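Beta subunit of photoactivated adenylyl cyclase (Beggiatoa sp. PS, PDB 5M2A) is a light-regulated adenylyl cyclase, probably making cyclic AMP from ATP under the control of a flavin-binding BLUF photoreceptor domain. Local coordinates at residues A[188-193]-A[223-228]; A[181-186]-A[227-232]; A[309-314]-A[323-328]; A[249-254]-A[297-302]. One frame throughout, in Å; residues are numbered along the deposited sequence.

Contact 1. Residues A[188-193]-A[223-228]; sequences TRIISA and LDIISE
Arg189 NH2 and Glu228 OE1 lie 2.8 Å apart in one arm of a two-pronged salt bridge between helices 173-193 and 215-235. The other arm joins Arg189 NH1 to Glu228 OE2 at 3.0 Å. The guanidinium therefore meets the carboxylate end-on, one nitrogen to each oxygen, with both N-H bonds almost straight. The two flat groups are nearly coplanar, 19° apart, and OE1 is met on its syn lone pair. A bend at the third torsion of Arg189 (chi3 39°), which sets NE, follows two extended torsions, and the end of the chain approaches the facing helix. The paired bonds hold the rotation of both charged groups.

Beneath the bridge, Ile190 points at the opposite helix and meets Glu228 tip to tip. Its CD1 comes to 3.5 Å from Glu228 OE2, and its CG2 stands 3.8 Å from Asp224 CB. The Asp224 carboxylate has another partner, the hydroxyl of Tyr194, while the side chain of Ile225 adds further apolar cover beside Ile190. An alanine in place of Glu228 would probably leave the Arg189 guanidinium without its charged mate, free to turn, and uncover part of Ile190 CD1.

Within helix 173-193, two donors of one serine reach Thr188 O from opposite faces of its plane: the backbone amide and the hydroxyl, with Ser192 OG 2.8 Å from Thr188 O.

The axes pass 9.8 Å apart, running roughly antiparallel at 150°: an antiparallel helix pair with an apolar seam and a salt bridge above it, belonging to the helical layer that packs on the sheet of the nucleotide cyclase catalytic domain.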
loop_
_atom_site.group_PDB
_atom_site.type_symbol
_atom_site.label_atom_id
_atom_site.label_comp_id
_atom_site.label_asym_id
_atom_site.label_seq_id
_atom_site.Cartn_x
_atom_site.Cartn_y
_atom_site.Cartn_z
ATOM N N THR A 188 2.095 -14.566 1.932
ATOM C CA THR A 188 1.822 -13.652 3.039
ATOM C C THR A 188 1.603 -14.402 4.350
ATOM O O THR A 188 2.100 -13.992 5.413
ATOM C CB THR A 188 0.599 -12.801 2.701
ATOM O OG1 THR A 188 0.875 -12.047 1.529
ATOM C CG2 THR A 188 0.282 -11.836 3.846
ATOM N N ARG A 189 0.829 -15.489 4.308
ATOM C CA ARG A 189 0.574 -16.246 5.528
ATOM C C ARG A 189 1.872 -16.743 6.147
ATOM O O ARG A 189 2.093 -16.607 7.357
ATOM C CB ARG A 189 -0.375 -17.417 5.243
ATOM C CG ARG A 189 -0.547 -18.355 6.428
ATOM C CD ARG A 189 -1.607 -19.424 6.180
ATOM N NE ARG A 189 -1.573 -19.940 4.816
ATOM C CZ ARG A 189 -0.783 -20.929 4.404
ATOM N NH1 ARG A 189 0.069 -21.516 5.250
ATOM N NH2 ARG A 189 -0.839 -21.328 3.136
ATOM N N ILE A 190 2.752 -17.301 5.323
ATOM C CA ILE A 190 3.949 -17.945 5.843
ATOM C C ILE A 190 4.959 -16.904 6.303
ATOM O O ILE A 190 5.536 -17.036 7.382
ATOM C CB ILE A 190 4.538 -18.898 4.791
ATOM C CG1 ILE A 190 3.548 -20.058 4.568
ATOM C CG2 ILE A 190 5.903 -19.431 5.230
ATOM C CD1 ILE A 190 3.928 -20.999 3.427
ATOM N N ILE A 191 5.187 -15.866 5.488
ATOM C CA ILE A 191 6.064 -14.762 5.895
ATOM C C ILE A 191 5.627 -14.233 7.256
ATOM O O ILE A 191 6.443 -14.028 8.163
ATOM C CB ILE A 191 6.042 -13.646 4.835
ATOM C CG1 ILE A 191 6.733 -14.115 3.550
ATOM C CG2 ILE A 191 6.686 -12.341 5.396
ATOM C CD1 ILE A 191 6.494 -13.209 2.342
ATOM N N SER A 192 4.320 -13.988 7.411
ATOM C CA SER A 192 3.809 -13.387 8.641
ATOM C C SER A 192 3.878 -14.360 9.815
ATOM O O SER A 192 4.076 -13.944 10.964
ATOM C CB SER A 192 2.368 -12.911 8.423
ATOM O OG SER A 192 2.314 -11.991 7.340
ATOM N N ALA A 193 3.717 -15.657 9.547
ATOM C CA ALA A 193 3.849 -16.652 10.608
ATOM C C ALA A 193 5.261 -16.681 11.176
ATOM O O ALA A 193 5.444 -16.944 12.371
ATOM C CB ALA A 193 3.474 -18.037 10.086
ATOM N N LEU A 223 11.673 -22.004 2.243
ATOM C CA LEU A 223 11.471 -23.434 2.005
ATOM C C LEU A 223 10.017 -23.831 2.211
ATOM O O LEU A 223 9.484 -24.675 1.481
ATOM C CB LEU A 223 12.379 -24.249 2.926
ATOM C CG LEU A 223 13.861 -23.950 2.740
ATOM C CD1 LEU A 223 14.674 -24.614 3.856
ATOM C CD2 LEU A 223 14.319 -24.426 1.367
ATOM N N ASP A 224 9.362 -23.241 3.206
ATOM C CA ASP A 224 7.956 -23.556 3.440
ATOM C C ASP A 224 7.090 -23.114 2.271
ATOM O O ASP A 224 6.143 -23.820 1.890
ATOM C CB ASP A 224 7.472 -22.906 4.742
ATOM C CG ASP A 224 7.914 -23.675 5.979
ATOM O OD1 ASP A 224 8.686 -24.649 5.832
ATOM O OD2 ASP A 224 7.491 -23.303 7.099
ATOM N N ILE A 225 7.387 -21.947 1.691
ATOM C CA ILE A 225 6.683 -21.503 0.487
ATOM C C ILE A 225 6.845 -22.526 -0.625
ATOM O O ILE A 225 5.868 -22.980 -1.241
ATOM C CB ILE A 225 7.211 -20.134 0.025
ATOM C CG1 ILE A 225 6.900 -19.057 1.052
ATOM C CG2 ILE A 225 6.616 -19.771 -1.333
ATOM C CD1 ILE A 225 5.473 -18.892 1.282
ATOM N N ILE A 226 8.099 -22.874 -0.911
ATOM C CA ILE A 226 8.378 -23.859 -1.952
ATOM C C ILE A 226 7.641 -25.157 -1.666
ATOM O O ILE A 226 7.031 -25.760 -2.563
ATOM C CB ILE A 226 9.896 -24.077 -2.045
ATOM C CG1 ILE A 226 10.590 -22.803 -2.540
ATOM C CG2 ILE A 226 10.239 -25.324 -2.887
ATOM C CD1 ILE A 226 12.093 -22.803 -2.256
ATOM N N SER A 227 7.675 -25.596 -0.410
ATOM C CA SER A 227 7.047 -26.858 -0.037
ATOM C C SER A 227 5.540 -26.801 -0.236
ATOM O O SER A 227 4.934 -27.750 -0.741
ATOM C CB SER A 227 7.388 -27.202 1.414
ATOM O OG SER A 227 6.669 -28.352 1.838
ATOM N N GLU A 228 4.915 -25.684 0.153
ATOM C CA GLU A 228 3.470 -25.588 0.012
ATOM C C GLU A 228 3.063 -25.550 -1.452
ATOM O O GLU A 228 2.029 -26.118 -1.827
ATOM C CB GLU A 228 2.944 -24.359 0.747
ATOM C CG GLU A 228 2.973 -24.520 2.265
ATOM C CD GLU A 228 1.826 -23.784 2.955
ATOM O OE1 GLU A 228 0.924 -23.285 2.247
ATOM O OE2 GLU A 228 1.820 -23.702 4.204
#

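Contact 2. Residues A[181-186]-A[227-232]; sequences NRYFSI and SELKQL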
loop_
_atom_site.group_PDB
_atom_site.type_symbol
_atom_site.label_atom_id
_atom_site.label_comp_id
_atom_site.label_asym_id
_atom_site.label_seq_id
_atom_site.Cartn_x
_atom_site.Cartn_y
_atom_site.Cartn_z
ATOM N N ASN A 181 -3.606 -14.580 -6.684
ATOM C CA ASN A 181 -4.136 -14.429 -5.325
ATOM C C ASN A 181 -3.746 -15.604 -4.435
ATOM O O ASN A 181 -3.467 -15.423 -3.242
ATOM C CB ASN A 181 -5.662 -14.286 -5.349
ATOM C CG ASN A 181 -6.115 -12.902 -5.770
ATOM O OD1 ASN A 181 -5.372 -11.933 -5.641
ATOM N ND2 ASN A 181 -7.347 -12.806 -6.264
ATOM N N ARG A 182 -3.762 -16.822 -4.980
ATOM C CA ARG A 182 -3.415 -17.987 -4.174
ATOM C C ARG A 182 -1.949 -17.937 -3.777
ATOM O O ARG A 182 -1.590 -18.198 -2.621
ATOM C CB ARG A 182 -3.715 -19.273 -4.946
ATOM C CG ARG A 182 -3.506 -20.541 -4.121
ATOM C CD ARG A 182 -4.417 -20.574 -2.893
ATOM N NE ARG A 182 -4.339 -21.860 -2.191
ATOM C CZ ARG A 182 -5.048 -22.931 -2.533
ATOM N NH1 ARG A 182 -5.874 -22.871 -3.571
ATOM N NH2 ARG A 182 -4.927 -24.066 -1.847
ATOM N N TYR A 183 -1.096 -17.591 -4.737
ATOM C CA TYR A 183 0.331 -17.415 -4.485
ATOM C C TYR A 183 0.576 -16.345 -3.429
ATOM O O TYR A 183 1.312 -16.563 -2.458
ATOM C CB TYR A 183 1.020 -17.056 -5.801
ATOM C CG TYR A 183 2.480 -16.791 -5.642
ATOM C CD1 TYR A 183 3.352 -17.831 -5.342
ATOM C CD2 TYR A 183 2.986 -15.516 -5.793
ATOM C CE1 TYR A 183 4.699 -17.595 -5.186
ATOM C CE2 TYR A 183 4.346 -15.265 -5.649
ATOM C CZ TYR A 183 5.186 -16.311 -5.340
ATOM O OH TYR A 183 6.522 -16.076 -5.194
ATOM N N PHE A 184 -0.046 -15.174 -3.594
ATOM C CA PHE A 184 0.085 -14.130 -2.574
ATOM C C PHE A 184 -0.421 -14.587 -1.211
ATOM O O PHE A 184 0.197 -14.283 -0.181
ATOM C CB PHE A 184 -0.669 -12.875 -3.016
ATOM C CG PHE A 184 -0.004 -12.116 -4.121
ATOM C CD1 PHE A 184 1.303 -12.406 -4.520
ATOM C CD2 PHE A 184 -0.682 -11.082 -4.759
ATOM C CE1 PHE A 184 1.914 -11.673 -5.551
ATOM C CE2 PHE A 184 -0.092 -10.357 -5.776
ATOM C CZ PHE A 184 1.216 -10.653 -6.182
ATOM N N SER A 185 -1.580 -15.263 -1.172
ATOM C CA SER A 185 -2.123 -15.724 0.102
ATOM C C SER A 185 -1.141 -16.639 0.818
ATOM O O SER A 185 -0.932 -16.514 2.031
ATOM C CB SER A 185 -3.455 -16.445 -0.128
ATOM O OG SER A 185 -4.043 -16.844 1.101
ATOM N N ILE A 186 -0.533 -17.564 0.083
ATOM C CA ILE A 186 0.407 -18.507 0.680
ATOM C C ILE A 186 1.641 -17.776 1.183
ATOM O O ILE A 186 2.081 -17.977 2.315
ATOM C CB ILE A 186 0.789 -19.587 -0.346
ATOM C CG1 ILE A 186 -0.391 -20.526 -0.585
ATOM C CG2 ILE A 186 2.033 -20.378 0.118
ATOM C CD1 ILE A 186 -0.225 -21.401 -1.835
ATOM N N SER A 227 7.675 -25.596 -0.410
ATOM C CA SER A 227 7.047 -26.858 -0.037
ATOM C C SER A 227 5.540 -26.801 -0.236
ATOM O O SER A 227 4.934 -27.750 -0.741
ATOM C CB SER A 227 7.388 -27.202 1.414
ATOM O OG SER A 227 6.669 -28.352 1.838
ATOM N N GLU A 228 4.915 -25.684 0.153
ATOM C CA GLU A 228 3.470 -25.588 0.012
ATOM C C GLU A 228 3.063 -25.550 -1.452
ATOM O O GLU A 228 2.029 -26.118 -1.827
ATOM C CB GLU A 228 2.944 -24.359 0.747
ATOM C CG GLU A 228 2.973 -24.520 2.265
ATOM C CD GLU A 228 1.826 -23.784 2.955
ATOM O OE1 GLU A 228 0.924 -23.285 2.247
ATOM O OE2 GLU A 228 1.820 -23.702 4.204
ATOM N N LEU A 229 3.852 -24.883 -2.294
ATOM C CA LEU A 229 3.541 -24.895 -3.722
ATOM C C LEU A 229 3.664 -26.295 -4.304
ATOM O O LEU A 229 2.851 -26.701 -5.145
ATOM C CB LEU A 229 4.455 -23.935 -4.475
ATOM C CG LEU A 229 4.354 -22.456 -4.119
ATOM C CD1 LEU A 229 5.103 -21.633 -5.161
ATOM C CD2 LEU A 229 2.924 -21.970 -3.969
ATOM N N LYS A 230 4.702 -27.034 -3.906
ATOM C CA LYS A 230 4.846 -28.406 -4.384
ATOM C C LYS A 230 3.652 -29.253 -3.960
ATOM O O LYS A 230 3.115 -30.032 -4.754
ATOM C CB LYS A 230 6.152 -29.013 -3.864
ATOM C CG LYS A 230 6.453 -30.402 -4.422
ATOM C CD LYS A 230 7.754 -30.936 -3.843
ATOM C CE LYS A 230 8.006 -32.372 -4.262
ATOM N NZ LYS A 230 9.271 -32.874 -3.656
ATOM N N GLN A 231 3.211 -29.105 -2.706
ATOM C CA GLN A 231 1.996 -29.798 -2.271
ATOM C C GLN A 231 0.799 -29.408 -3.132
ATOM O O GLN A 231 0.019 -30.267 -3.555
ATOM C CB GLN A 231 1.702 -29.496 -0.800
ATOM C CG GLN A 231 2.661 -30.148 0.172
ATOM C CD GLN A 231 2.276 -29.895 1.619
ATOM O OE1 GLN A 231 1.108 -30.012 1.995
ATOM N NE2 GLN A 231 3.260 -29.536 2.437
ATOM N N LEU A 232 0.633 -28.107 -3.386
ATOM C CA LEU A 232 -0.529 -27.621 -4.122
ATOM C C LEU A 232 -0.551 -28.164 -5.545
ATOM O O LEU A 232 -1.609 -28.566 -6.052
ATOM C CB LEU A 232 -0.521 -26.083 -4.116
ATOM C CG LEU A 232 -1.688 -25.397 -4.824
ATOM C CD1 LEU A 232 -3.004 -25.725 -4.133
ATOM C CD2 LEU A 232 -1.438 -23.900 -4.860
#
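Ile186 of helix 173-193 projects onto Glu228, Leu229 and Leu232 of helix 215-235, within an antiparallel helix pair of the cyclase catalytic domain. The local axes are 11.2 Å apart at closest and inclined at 140°. From CB, which turns toward the opposite helix, the side chain forks. The CG2 branch passes alongside Glu228, running the opposite way, and lies 3.8 Å from its OE1, an oxygen already engaged by Arg189. The CG1 branch, anti to the carbonyl carbon (chi1 -71°), skirts the same oxygen at a longer range. At the tip, CD1 meets two leucine methyls, 3.8 Å from Leu229 CD2 and 4.1 Å from Leu232 CD2. Were an alanine here, the loss of both branches would probably open a gap against these methyls and let the leucines shift.

Leu229 serves a second neighbour with its other methyl: CD1 sits near the plane of the Tyr183 ring, at its edge, 4.1 Å from CE1. The phenol oxygen of Tyr183 is hydrogen-bonded to Thr247 and Ser159, which fixes the far end of the ring, and Leu245 touches both Tyr183 and Leu229.

Toward solvent the seam is covered by Arg182, bent at its second torsion. Leu242, in a loop, packs against both Arg182 and Leu232. On helix 173-193, Asn181 OD1 bonds to Gly262 N of the second subunit, so this helix also takes part in the dimer.

CD1 of Leu232 lies over one face of the Arg182 guanidinium, 3.4 Å from NH2, while its CD2 meets Arg182 CG at 4.0 Å.

Contact 3. Residues A[309-314]-A[323-328]; sequences FINLGA and AIEVYT
Ile310 and Thr328 form an antiparallel hydrogen-bonded pair, each amide donating to the other's carbonyl; both bonds, Ile310 N to Thr328 O and Thr328 N to Ile310 O, are 3.0 Å. The ladder continues with Leu312 N to Val326 O at 2.8 Å and with Val326 N to Gly313 O. Leu312 and Gly313 thus both face Val326, and the register slips by one residue between the non-hydrogen-bonded pairs Asn311-Tyr327 and Ala314-Glu325: a beta bulge, with Gly313 at a positive phi of 81°. CA-H...O contacts, such as Tyr327 CA to Ile310 O, supplement these bonds.

Polar side chains gather on the face carrying Asn311, Glu325 and Tyr327. Asn311 ND2 gives a hydrogen bond to Glu325 OE1 at 2.8 Å, lying close to the extension of the C-O bond, with amide and carboxylate only 16° from coplanar. The amide oxygen OD1 of Asn311 accepts from Gly313 N at 2.8 Å, the donor standing well above the carbonyl plane; this Asx turn spans the residues at the bulge. The Asn311 amide stands almost perpendicular (87°) to the Tyr327 ring, with ND2 3.2 Å from CZ.

Apolar contacts occupy the other face. Thr328 CG2 meets Leu312 CD1 at 3.6 Å and Ile310 CB at 3.8 Å, while OG1, anti to the backbone N, bonds to Leu293 O. Val326 CG1 borders Leu312, and the valine side chain also packs on Leu282 and Leu285 of helix 274-285.

With strand 324-329 also paired to 293-296, the arrangement is a bulged beta hairpin extending the mixed sheet of the cyclase catalytic domain.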
loop_
_atom_site.group_PDB
_atom_site.type_symbol
_atom_site.label_atom_id
_atom_site.label_comp_id
_atom_site.label_asym_id
_atom_site.label_seq_id
_atom_site.Cartn_x
_atom_site.Cartn_y
_atom_site.Cartn_z
ATOM N N PHE A 309 25.055 -25.192 3.730
ATOM C CA PHE A 309 25.199 -24.083 2.802
ATOM C C PHE A 309 26.021 -24.522 1.598
ATOM O O PHE A 309 27.002 -25.264 1.724
ATOM C CB PHE A 309 25.854 -22.883 3.483
ATOM C CG PHE A 309 24.978 -22.202 4.507
ATOM C CD1 PHE A 309 23.893 -21.444 4.117
ATOM C CD2 PHE A 309 25.277 -22.298 5.866
ATOM C CE1 PHE A 309 23.094 -20.803 5.069
ATOM C CE2 PHE A 309 24.491 -21.662 6.818
ATOM C CZ PHE A 309 23.394 -20.915 6.416
ATOM N N ILE A 310 25.605 -24.063 0.426
ATOM C CA ILE A 310 26.230 -24.417 -0.840
ATOM C C ILE A 310 26.638 -23.127 -1.531
ATOM O O ILE A 310 25.807 -22.230 -1.719
ATOM C CB ILE A 310 25.278 -25.245 -1.723
ATOM C CG1 ILE A 310 25.043 -26.622 -1.091
ATOM C CG2 ILE A 310 25.845 -25.375 -3.132
ATOM C CD1 ILE A 310 24.044 -27.484 -1.825
ATOM N N ASN A 311 27.915 -23.022 -1.885
ATOM C CA ASN A 311 28.410 -21.824 -2.548
ATOM C C ASN A 311 28.179 -21.933 -4.051
ATOM O O ASN A 311 28.718 -22.832 -4.707
ATOM C CB ASN A 311 29.890 -21.610 -2.245
ATOM C CG ASN A 311 30.410 -20.310 -2.815
ATOM O OD1 ASN A 311 30.645 -20.196 -4.019
ATOM N ND2 ASN A 311 30.578 -19.315 -1.955
ATOM N N LEU A 312 27.394 -21.003 -4.592
ATOM C CA LEU A 312 27.066 -20.965 -6.009
ATOM C C LEU A 312 27.949 -19.994 -6.786
ATOM O O LEU A 312 27.601 -19.613 -7.909
ATOM C CB LEU A 312 25.589 -20.613 -6.189
ATOM C CG LEU A 312 24.655 -21.622 -5.519
ATOM C CD1 LEU A 312 23.204 -21.203 -5.661
ATOM C CD2 LEU A 312 24.880 -23.009 -6.118
ATOM N N GLY A 313 29.070 -19.573 -6.201
ATOM C CA GLY A 313 30.043 -18.763 -6.908
ATOM C C GLY A 313 29.665 -17.294 -6.954
ATOM O O GLY A 313 28.608 -16.866 -6.491
ATOM N N ALA A 314 30.569 -16.504 -7.527
ATOM C CA ALA A 314 30.347 -15.072 -7.659
ATOM C C ALA A 314 29.514 -14.767 -8.897
ATOM O O ALA A 314 29.731 -15.340 -9.969
ATOM C CB ALA A 314 31.682 -14.326 -7.724
ATOM N N ALA A 323 31.059 -8.172 -8.228
ATOM C CA ALA A 323 30.258 -9.378 -8.093
ATOM C C ALA A 323 30.104 -9.758 -6.622
ATOM O O ALA A 323 30.894 -9.365 -5.760
ATOM C CB ALA A 323 30.888 -10.531 -8.874
ATOM N N ILE A 324 29.060 -10.533 -6.341
ATOM C CA ILE A 324 28.739 -10.960 -4.985
ATOM C C ILE A 324 28.672 -12.482 -4.942
ATOM O O ILE A 324 28.212 -13.133 -5.887
ATOM C CB ILE A 324 27.411 -10.353 -4.493
ATOM C CG1 ILE A 324 26.284 -10.719 -5.462
ATOM C CG2 ILE A 324 27.526 -8.845 -4.341
ATOM C CD1 ILE A 324 24.918 -10.682 -4.834
ATOM N N GLU A 325 29.130 -13.045 -3.827
ATOM C CA GLU A 325 29.016 -14.479 -3.601
ATOM C C GLU A 325 27.555 -14.853 -3.412
ATOM O O GLU A 325 26.836 -14.215 -2.638
ATOM C CB GLU A 325 29.823 -14.892 -2.373
ATOM C CG GLU A 325 31.308 -14.997 -2.628
ATOM C CD GLU A 325 31.628 -15.996 -3.724
ATOM O OE1 GLU A 325 31.358 -17.201 -3.537
ATOM O OE2 GLU A 325 32.138 -15.574 -4.783
ATOM N N VAL A 326 27.111 -15.888 -4.116
ATOM C CA VAL A 326 25.740 -16.376 -4.003
ATOM C C VAL A 326 25.759 -17.708 -3.275
ATOM O O VAL A 326 26.606 -18.565 -3.553
ATOM C CB VAL A 326 25.070 -16.519 -5.377
ATOM C CG1 VAL A 326 23.652 -17.065 -5.208
ATOM C CG2 VAL A 326 25.067 -15.179 -6.085
ATOM N N TYR A 327 24.830 -17.878 -2.343
ATOM C CA TYR A 327 24.693 -19.107 -1.585
ATOM C C TYR A 327 23.271 -19.631 -1.697
ATOM O O TYR A 327 22.345 -18.917 -2.077
ATOM C CB TYR A 327 25.023 -18.898 -0.103
ATOM C CG TYR A 327 26.470 -18.619 0.171
ATOM C CD1 TYR A 327 26.966 -17.318 0.150
ATOM C CD2 TYR A 327 27.346 -19.656 0.441
ATOM C CE1 TYR A 327 28.309 -17.067 0.397
ATOM C CE2 TYR A 327 28.680 -19.414 0.687
ATOM C CZ TYR A 327 29.152 -18.122 0.666
ATOM O OH TYR A 327 30.486 -17.898 0.914
ATOM N N THR A 328 23.122 -20.890 -1.313
ATOM C CA THR A 328 21.827 -21.515 -1.149
ATOM C C THR A 328 21.953 -22.545 -0.036
ATOM O O THR A 328 22.996 -22.650 0.619
ATOM C CB THR A 328 21.348 -22.132 -2.468
ATOM O OG1 THR A 328 20.003 -22.596 -2.310
ATOM C CG2 THR A 328 22.236 -23.299 -2.870
#

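Contact 4. Residues A[249-254]-A[297-302]; sequences IGLSYG and AGVKKC
Tyr253 and Gly298 bring strand 249-254 and the short helix 297-301 closest, their CA atoms 5.3 Å apart. The helix lies across the strand at 79°, with the axes 6.4 Å from each other. Such proximity is consistent with the glycine at Gly298, where a CB would point at the strand and stand a tight 3.1 Å from Tyr253 CD2. In its absence Tyr253 CB rests against the helix backbone, 3.7 Å from Gly298 C.

Val299 fills the angle between the two elements. Its CG2, anti to the carbonyl carbon, reaches over the strand to 3.4 Å from Ser252 C and touches Leu251 CB on one flank and Tyr253 CB on the other. The side chains of Leu251 and Val299 cross at about a right angle, with CD1 of the leucine also near CG1 of the valine.

Cys302 supplies a sulfur-aromatic contact. SG stands 3.7 Å from the centroid of the Tyr253 ring and only 8° off its normal, squarely over one face. Tyr253 CG is anti to the backbone N (chi1 176°), beside the carbonyl carbon, and the ring beyond it presents that face to the sulfur. The individual ring carbons lie at similar ranges, CE1 being 3.8 Å from SG.

This is structural packing within the cyclase catalytic domain. Strand 247-258 runs between strands 150-161 and 293-296, the latter leading straight into helix 297-301. Leu251 also packs on Ile219 and Ser222 of helix 215-235, whereas Ser252 OG bonds to Ala275 O, linking the strand to helix 274-285.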
loop_
_atom_site.group_PDB
_atom_site.type_symbol
_atom_site.label_atom_id
_atom_site.label_comp_id
_atom_site.label_asym_id
_atom_site.label_seq_id
_atom_site.Cartn_x
_atom_site.Cartn_y
_atom_site.Cartn_z
ATOM N N ILE A 249 13.116 -17.622 -5.199
ATOM C CA ILE A 249 13.204 -16.707 -4.069
ATOM C C ILE A 249 14.626 -16.200 -3.949
ATOM O O ILE A 249 15.573 -16.982 -4.063
ATOM C CB ILE A 249 12.746 -17.370 -2.754
ATOM C CG1 ILE A 249 11.307 -17.881 -2.927
ATOM C CG2 ILE A 249 12.833 -16.386 -1.589
ATOM C CD1 ILE A 249 10.764 -18.723 -1.786
ATOM N N GLY A 250 14.769 -14.899 -3.726
ATOM C CA GLY A 250 16.068 -14.304 -3.425
ATOM C C GLY A 250 16.035 -13.621 -2.072
ATOM O O GLY A 250 15.023 -13.025 -1.694
ATOM N N LEU A 251 17.149 -13.708 -1.346
ATOM C CA LEU A 251 17.284 -13.021 -0.068
ATOM C C LEU A 251 18.583 -12.242 -0.039
ATOM O O LEU A 251 19.624 -12.727 -0.498
ATOM C CB LEU A 251 17.280 -14.001 1.098
ATOM C CG LEU A 251 16.195 -15.067 1.195
ATOM C CD1 LEU A 251 16.537 -16.002 2.335
ATOM C CD2 LEU A 251 14.834 -14.433 1.416
ATOM N N SER A 252 18.541 -11.050 0.549
ATOM C CA SER A 252 19.751 -10.263 0.715
ATOM C C SER A 252 19.759 -9.708 2.130
ATOM O O SER A 252 18.767 -9.792 2.854
ATOM C CB SER A 252 19.838 -9.123 -0.295
ATOM O OG SER A 252 18.819 -8.178 -0.028
ATOM N N TYR A 253 20.909 -9.182 2.530
ATOM C CA TYR A 253 21.063 -8.598 3.855
ATOM C C TYR A 253 21.861 -7.314 3.736
ATOM O O TYR A 253 22.904 -7.289 3.073
ATOM C CB TYR A 253 21.775 -9.560 4.805
ATOM C CG TYR A 253 22.050 -8.958 6.162
ATOM C CD1 TYR A 253 21.001 -8.618 7.010
ATOM C CD2 TYR A 253 23.344 -8.734 6.596
ATOM C CE1 TYR A 253 21.244 -8.077 8.260
ATOM C CE2 TYR A 253 23.594 -8.191 7.849
ATOM C CZ TYR A 253 22.538 -7.860 8.669
ATOM O OH TYR A 253 22.780 -7.326 9.917
ATOM N N GLY A 254 21.397 -6.254 4.381
ATOM C CA GLY A 254 22.186 -5.041 4.339
ATOM C C GLY A 254 21.474 -3.908 5.033
ATOM O O GLY A 254 20.391 -4.077 5.606
ATOM N N ALA A 297 26.046 -13.828 1.123
ATOM C CA ALA A 297 26.852 -14.212 2.276
ATOM C C ALA A 297 26.334 -13.577 3.562
ATOM O O ALA A 297 26.383 -14.201 4.623
ATOM C CB ALA A 297 28.314 -13.832 2.046
ATOM N N GLY A 298 25.803 -12.356 3.482
ATOM C CA GLY A 298 25.298 -11.706 4.682
ATOM C C GLY A 298 24.094 -12.417 5.270
ATOM O O GLY A 298 23.921 -12.469 6.490
ATOM N N VAL A 299 23.232 -12.960 4.411
ATOM C CA VAL A 299 22.116 -13.763 4.901
ATOM C C VAL A 299 22.645 -14.995 5.608
ATOM O O VAL A 299 22.170 -15.367 6.685
ATOM C CB VAL A 299 21.176 -14.141 3.743
ATOM C CG1 VAL A 299 20.158 -15.185 4.218
ATOM C CG2 VAL A 299 20.472 -12.895 3.216
ATOM N N LYS A 300 23.656 -15.635 5.009
ATOM C CA LYS A 300 24.256 -16.823 5.606
ATOM C C LYS A 300 24.760 -16.533 7.012
ATOM O O LYS A 300 24.512 -17.310 7.941
ATOM C CB LYS A 300 25.395 -17.328 4.711
ATOM C CG LYS A 300 26.134 -18.562 5.223
ATOM C CD LYS A 300 27.201 -18.988 4.225
ATOM C CE LYS A 300 28.005 -20.185 4.727
ATOM N NZ LYS A 300 28.854 -19.857 5.903
ATOM N N LYS A 301 25.444 -15.400 7.196
ATOM C CA LYS A 301 25.981 -15.068 8.510
ATOM C C LYS A 301 24.895 -14.760 9.538
ATOM O O LYS A 301 25.180 -14.801 10.740
ATOM C CB LYS A 301 26.954 -13.887 8.392
ATOM C CG LYS A 301 28.133 -14.197 7.485
ATOM C CD LYS A 301 29.193 -13.107 7.498
ATOM C CE LYS A 301 29.260 -12.400 6.158
ATOM N NZ LYS A 301 30.530 -11.641 5.998
ATOM N N CYS A 302 23.669 -14.457 9.109
ATOM C CA CYS A 302 22.552 -14.242 10.032
ATOM C C CYS A 302 21.890 -15.531 10.502
ATOM O O CYS A 302 20.940 -15.467 11.289
ATOM C CB CYS A 302 21.461 -13.384 9.396
ATOM S SG CYS A 302 21.914 -11.679 9.123
#

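Overall arrangement
All four contacts belong to the cyclase catalytic region, not to the BLUF domain that carries the flavin. Contacts 1 and 2 are successive levels of one helix pair, their centres 8 Å apart and sharing Glu228; both touch the second subunit. Contact 1 meets contact 4 where Ile226 CG1 packs on Ile249 CD1 (4.2 Å), joining helix layer to sheet. Contacts 3 and 4, centres 10 Å apart, adjoin through Tyr327 CE1 and Ala297 CB (3.6 Å), whereas contacts 2 and 3 stay about 13 Å apart at nearest atoms. The magnesium ion, bound by Asp160, Ile161 and Asp204, is about 8 Å from the Tyr183 side chain and about 13 Å from that of Ile225.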